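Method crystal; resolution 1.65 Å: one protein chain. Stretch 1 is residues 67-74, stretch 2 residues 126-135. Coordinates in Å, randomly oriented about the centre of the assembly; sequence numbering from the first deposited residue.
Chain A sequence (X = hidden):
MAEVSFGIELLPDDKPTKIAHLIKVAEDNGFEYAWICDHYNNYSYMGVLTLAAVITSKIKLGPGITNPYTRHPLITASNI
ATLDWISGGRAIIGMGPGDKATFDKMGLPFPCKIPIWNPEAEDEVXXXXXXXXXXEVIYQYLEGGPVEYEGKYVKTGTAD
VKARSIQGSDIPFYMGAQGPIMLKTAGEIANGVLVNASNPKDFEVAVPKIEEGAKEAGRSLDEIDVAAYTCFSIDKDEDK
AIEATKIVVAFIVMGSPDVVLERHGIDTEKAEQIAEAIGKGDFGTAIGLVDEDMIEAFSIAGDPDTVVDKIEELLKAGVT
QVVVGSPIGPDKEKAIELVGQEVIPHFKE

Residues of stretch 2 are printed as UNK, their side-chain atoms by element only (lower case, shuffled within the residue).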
ATOM      1  N   ASN A  67       5.753  10.323  23.565  1.00 17.18           N
ATOM      2  CA  ASN A  67       6.386  10.802  24.814  1.00 18.86           C
ATOM      3  C   ASN A  67       7.804  10.282  24.938  1.00 19.12           C
ATOM      4  O   ASN A  67       8.228   9.396  24.200  1.00 18.77           O
ATOM      5  CB  ASN A  67       5.540  10.335  26.032  1.00 18.03           C
ATOM      6  CG  ASN A  67       5.413   8.816  26.103  1.00 17.74           C
ATOM      7  OD1 ASN A  67       4.422   8.222  25.621  1.00 21.27           O
ATOM      8  ND2 ASN A  67       6.421   8.171  26.660  1.00 14.36           N
ATOM      9  N   PRO A  68       8.573  10.817  25.883  1.00 19.58           N
ATOM     10  CA  PRO A  68       9.978  10.374  26.076  1.00 17.89           C
ATOM     11  C   PRO A  68      10.204   9.065  26.799  1.00 17.42           C
ATOM     12  O   PRO A  68      11.336   8.571  26.816  1.00 19.37           O
ATOM     13  CB  PRO A  68      10.574  11.487  26.969  1.00 20.45           C
ATOM     14  CG  PRO A  68       9.579  12.652  26.835  1.00 20.41           C
ATOM     15  CD  PRO A  68       8.247  11.966  26.758  1.00 20.18           C
ATOM     16  N   TYR A  69       9.149   8.508  27.383  1.00 17.66           N
ATOM     17  CA  TYR A  69       9.291   7.390  28.306  1.00 19.28           C
ATOM     18  C   TYR A  69       9.050   5.970  27.886  1.00 18.64           C
ATOM     19  O   TYR A  69       9.769   5.071  28.306  1.00 21.23           O
ATOM     20  CB  TYR A  69       8.387   7.641  29.526  1.00 18.76           C
ATOM     21  CG  TYR A  69       8.567   9.038  30.108  1.00 21.44           C
ATOM     22  CD1 TYR A  69       7.580  10.015  29.922  1.00 21.40           C
ATOM     23  CD2 TYR A  69       9.769   9.412  30.733  1.00 23.53           C
ATOM     24  CE1 TYR A  69       7.772  11.324  30.336  1.00 23.89           C
ATOM     25  CE2 TYR A  69       9.976  10.766  31.157  1.00 24.73           C
ATOM     26  CZ  TYR A  69       8.961  11.703  30.945  1.00 25.89           C
ATOM     27  OH  TYR A  69       9.111  13.041  31.347  1.00 28.84           O
ATOM     28  N   THR A  70       8.002   5.747  27.099  1.00 17.50           N
ATOM     29  CA  THR A  70       7.664   4.370  26.773  1.00 16.44           C
ATOM     30  C   THR A  70       8.548   3.743  25.704  1.00 16.64           C
ATOM     31  O   THR A  70       8.422   2.543  25.450  1.00 17.27           O
ATOM     32  CB  THR A  70       6.208   4.261  26.341  1.00 17.64           C
ATOM     33  OG1 THR A  70       6.062   5.006  25.124  1.00 16.46           O
ATOM     34  CG2 THR A  70       5.230   4.819  27.471  1.00 15.68           C
ATOM     35  N   ARG A  71       9.398   4.542  25.053  1.00 17.21           N
ATOM     36  CA  ARG A  71      10.338   4.013  24.044  1.00 16.09           C
ATOM     37  C   ARG A  71      11.597   4.840  24.202  1.00 16.00           C
ATOM     38  O   ARG A  71      11.528   6.024  24.520  1.00 17.60           O
ATOM     39  CB  ARG A  71       9.838   4.273  22.613  1.00 15.64           C
ATOM     40  CG  ARG A  71       8.500   3.620  22.300  1.00 16.62           C
ATOM     41  CD  ARG A  71       8.156   4.001  20.835  1.00 16.23           C
ATOM     42  NE  ARG A  71       6.825   3.537  20.423  1.00 14.96           N
ATOM     43  CZ  ARG A  71       5.692   4.110  20.827  1.00 15.04           C
ATOM     44  NH1 ARG A  71       4.509   3.648  20.425  1.00 17.70           N
ATOM     45  NH2 ARG A  71       5.748   5.151  21.646  1.00 17.07           N
ATOM     46  N   HIS A  72      12.757   4.238  23.946  1.00 15.53           N
ATOM     47  CA  HIS A  72      14.003   4.980  24.011  1.00 16.32           C
ATOM     48  C   HIS A  72      13.942   6.084  22.952  1.00 17.56           C
ATOM     49  O   HIS A  72      13.401   5.887  21.863  1.00 17.13           O
ATOM     50  CB  HIS A  72      15.155   4.018  23.698  1.00 18.00           C
ATOM     51  CG  HIS A  72      16.516   4.564  24.006  1.00 18.44           C
ATOM     52  ND1 HIS A  72      17.129   5.521  23.230  1.00 18.09           N
ATOM     53  CD2 HIS A  72      17.375   4.287  25.023  1.00 19.15           C
ATOM     54  CE1 HIS A  72      18.314   5.821  23.760  1.00 20.57           C
ATOM     55  NE2 HIS A  72      18.486   5.079  24.847  1.00 18.53           N
ATOM     56  N   PRO A  73      14.463   7.274  23.244  1.00 18.42           N
ATOM     57  CA  PRO A  73      14.405   8.318  22.234  1.00 19.27           C
ATOM     58  C   PRO A  73      15.051   7.985  20.893  1.00 18.85           C
ATOM     59  O   PRO A  73      14.637   8.529  19.874  1.00 16.33           O
ATOM     60  CB  PRO A  73      15.033   9.529  22.955  1.00 21.16           C
ATOM     61  CG  PRO A  73      15.890   8.923  23.983  1.00 21.05           C
ATOM     62  CD  PRO A  73      15.023   7.817  24.511  1.00 19.87           C
ATOM     63  N   LEU A  74      16.029   7.062  20.870  1.00 16.93           N
ATOM     64  CA  LEU A  74      16.662   6.691  19.612  1.00 17.25           C
ATOM     65  C   LEU A  74      15.668   5.839  18.810  1.00 15.89           C
ATOM     66  O   LEU A  74      15.719   5.842  17.589  1.00 16.93           O
ATOM     67  CB  LEU A  74      17.954   5.879  19.844  1.00 16.89           C
ATOM     68  CG  LEU A  74      19.131   6.760  20.304  1.00 17.47           C
ATOM     69  CD1 LEU A  74      20.314   5.837  20.744  1.00 18.18           C
ATOM     70  CD2 LEU A  74      19.583   7.688  19.141  1.00 18.24           C
ATOM     71  N   UNK A 126      12.746  16.725  35.442  1.00 27.66           N
ATOM     72  CA  UNK A 126      11.478  17.330  35.094  1.00 27.89           C
ATOM     73  C   UNK A 126      11.083  16.932  33.663  1.00 26.23           C
ATOM     74  O   UNK A 126      11.944  16.804  32.792  1.00 24.56           O
ATOM     75  N   UNK A 127       9.790  16.714  33.416  1.00 26.52           N
ATOM     76  CA  UNK A 127       9.270  16.340  32.092  1.00 24.55           C
ATOM     77  C   UNK A 127       9.683  17.333  31.009  1.00 25.51           C
ATOM     78  O   UNK A 127       9.986  16.932  29.876  1.00 23.13           O
ATOM     79  c   UNK A 127       8.688  16.742  34.388  1.00 25.23           C
ATOM     80  c   UNK A 127       7.711  15.761  33.735  1.00 26.19           C
ATOM     81  c   UNK A 127       7.761  16.309  32.341  1.00 25.78           C
ATOM     82  N   UNK A 128       9.724  18.635  31.315  1.00 23.82           N
ATOM     83  CA  UNK A 128      10.131  19.571  30.284  1.00 24.19           C
ATOM     84  C   UNK A 128      11.603  19.343  29.898  1.00 23.94           C
ATOM     85  O   UNK A 128      11.987  19.517  28.727  1.00 24.73           O
ATOM     86  c   UNK A 128       9.900  21.023  30.736  1.00 24.40           C
ATOM     87  N   UNK A 129      12.423  18.975  30.881  1.00 25.14           N
ATOM     88  CA  UNK A 129      13.827  18.688  30.607  1.00 23.90           C
ATOM     89  C   UNK A 129      13.905  17.395  29.785  1.00 22.84           C
ATOM     90  O   UNK A 129      14.645  17.358  28.811  1.00 22.64           O
ATOM     91  o   UNK A 129      14.722  19.900  32.451  1.00 27.43           O
ATOM     92  c   UNK A 129      16.024  18.030  31.622  1.00 26.82           C
ATOM     93  c   UNK A 129      14.632  18.577  31.892  1.00 25.89           C
ATOM     94  N   UNK A 130      13.140  16.371  30.159  1.00 22.33           N
ATOM     95  CA  UNK A 130      13.142  15.123  29.379  1.00 21.99           C
ATOM     96  C   UNK A 130      12.768  15.418  27.910  1.00 22.35           C
ATOM     97  O   UNK A 130      13.400  14.885  26.993  1.00 21.45           O
ATOM     98  c   UNK A 130      12.178  14.085  29.986  1.00 22.98           C
ATOM     99  N   UNK A 131      11.776  16.277  27.688  1.00 20.45           N
ATOM    100  CA  UNK A 131      11.369  16.620  26.325  1.00 21.16           C
ATOM    101  C   UNK A 131      12.488  17.365  25.593  1.00 20.78           C
ATOM    102  O   UNK A 131      12.742  17.130  24.422  1.00 20.62           O
ATOM    103  c   UNK A 131       9.777  18.013  24.882  1.00 19.33           C
ATOM    104  c   UNK A 131       8.897  16.491  26.772  1.00 21.79           C
ATOM    105  c   UNK A 131       7.540  17.175  26.957  1.00 24.29           C
ATOM    106  c   UNK A 131      10.044  17.424  26.333  1.00 20.61           C
ATOM    107  N   UNK A 132      13.177  18.296  26.270  1.00 20.62           N
ATOM    108  CA  UNK A 132      14.286  18.971  25.612  1.00 18.60           C
ATOM    109  C   UNK A 132      15.348  17.947  25.172  1.00 19.51           C
ATOM    110  O   UNK A 132      15.934  18.084  24.102  1.00 19.66           O
ATOM    111  n   UNK A 132      15.110  24.442  26.699  1.00 26.86           N
ATOM    112  c   UNK A 132      14.336  24.324  27.770  1.00 25.92           C
ATOM    113  n   UNK A 132      14.233  23.168  28.417  1.00 25.70           N
ATOM    114  c   UNK A 132      14.967  19.951  26.599  1.00 21.51           C
ATOM    115  c   UNK A 132      14.923  21.942  28.038  1.00 25.22           C
ATOM    116  n   UNK A 132      13.653  25.381  28.215  1.00 28.22           N
ATOM    117  c   UNK A 132      14.161  21.169  26.931  1.00 21.93           C
ATOM    118  N   UNK A 133      15.624  16.972  26.026  1.00 18.95           N
ATOM    119  CA  UNK A 133      16.661  15.981  25.729  1.00 19.03           C
ATOM    120  C   UNK A 133      16.233  15.073  24.592  1.00 20.26           C
ATOM    121  O   UNK A 133      17.033  14.794  23.703  1.00 19.85           O
ATOM    122  c   UNK A 133      18.218  15.307  29.224  1.00 23.63           C
ATOM    123  c   UNK A 133      17.648  16.064  28.065  1.00 20.64           C
ATOM    124  o   UNK A 133      18.664  15.986  30.191  1.00 24.82           O
ATOM    125  c   UNK A 133      17.011  15.149  26.964  1.00 19.75           C
ATOM    126  o   UNK A 133      18.253  14.059  29.218  1.00 23.07           O
ATOM    127  N   UNK A 134      14.989  14.630  24.624  1.00 21.62           N
ATOM    128  CA  UNK A 134      14.528  13.769  23.525  1.00 21.33           C
ATOM    129  C   UNK A 134      14.624  14.558  22.231  1.00 20.08           C
ATOM    130  O   UNK A 134      14.991  14.010  21.186  1.00 19.70           O
ATOM    131  c   UNK A 134      13.073  13.283  23.693  1.00 22.98           C
ATOM    132  c   UNK A 134      12.676  12.435  22.460  1.00 25.76           C
ATOM    133  c   UNK A 134      12.943  12.448  24.906  1.00 26.96           C
ATOM    134  N   UNK A 135      14.271  15.849  22.258  1.00 19.05           N
ATOM    135  CA  UNK A 135      14.389  16.629  21.043  1.00 20.48           C
ATOM    136  C   UNK A 135      15.840  16.640  20.525  1.00 21.40           C
ATOM    137  O   UNK A 135      16.084  16.449  19.320  1.00 19.51           O
ATOM    138  c   UNK A 135      13.902  18.074  21.267  1.00 21.00           C
ATOM    139  c   UNK A 135      13.862  18.811  19.950  1.00 21.23           C
ATOM    140  c   UNK A 135      13.866  20.966  18.692  1.00 24.09           C
ATOM    141  c   UNK A 135      13.827  20.328  20.086  1.00 23.10           C
ATOM    142  n   UNK A 135      14.317  22.393  18.657  1.00 25.09           N
TER

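Position 126 has no side-chain atoms, which makes it Gly126. It stands at the N-cap, right before the helix, and its O accepts a hydrogen bond from N of position 130 at 2.9 Å.

At position 127 three carbons close a ring onto the backbone N, the signature of proline. Pro127 opens the helix with phi -55°; its CA lies 3.4 Å from Tyr69 OH, and its CB 3.7 Å from the same oxygen.

Position 128 carries a single carbon whose CA-to-CB bond points away from stretch 1, and nothing there comes within 8.0 Å of it. One carbon alone means Ala128.

Position 129 has one carbon bearing an oxygen and a second carbon: a beta-branched hydroxyl side chain, hence Thr129. Its chi1 is -70° (m), and it makes no contact with stretch 1.

Position 130 again has one carbon, now directed toward stretch 1. This CB approaches Tyr69 OH to 3.5 Å and Tyr69 CZ to 4.1 Å, meeting the ring obliquely, and lies 4.3 Å from Pro68 CB. The residue is Ala130.

Four carbons at position 131 fork at the first, with one arm two carbons long, which identifies Ile131. The bond to CB runs sideways, yet CG1 reaches to 3.9 Å from Pro68 CG.

Position 132 shows three carbons, a nitrogen, then a carbon carrying two more nitrogens. That guanidinium defines Arg132, whose side chain stays at least 9.1 Å from stretch 1 and is hydrogen-bonded elsewhere in the structure.

Three carbons, the third holding two oxygens, give a carboxylate at position 133, so it is Glu133; it too makes no contact across the stretches.

At position 134 one carbon bears two others, a symmetric fork that fits Val134. With chi1 at 178° (t), its CG2 comes to 3.3 Å from Pro68 CB and its CG1 to 3.8 Å from Pro73 CB, so the forked side chain packs against both prolines, CG2 lying within reach of Pro73 CB as well, at 4.1 Å.

Four carbons in a row ending in nitrogen mark position 135 as Lys135, with CB pointing away.

The contact is a packing of apolar surface, with no hydrogen bond between the stretches and 284 Å² buried in total. Ala130 and Val134, four residues apart, both point toward stretch 1, as expected from the helical repeat; Val134 N donates to Ala130 O at 2.9 Å. Val134 sits nearest in register to Pro73, with CA atoms 5.6 Å apart. On stretch 1, His72 ND1 accepts from Leu74 N at 3.0 Å, capping the helix that Pro73 begins.

Stretch 2 126-135: GPATAIREVK
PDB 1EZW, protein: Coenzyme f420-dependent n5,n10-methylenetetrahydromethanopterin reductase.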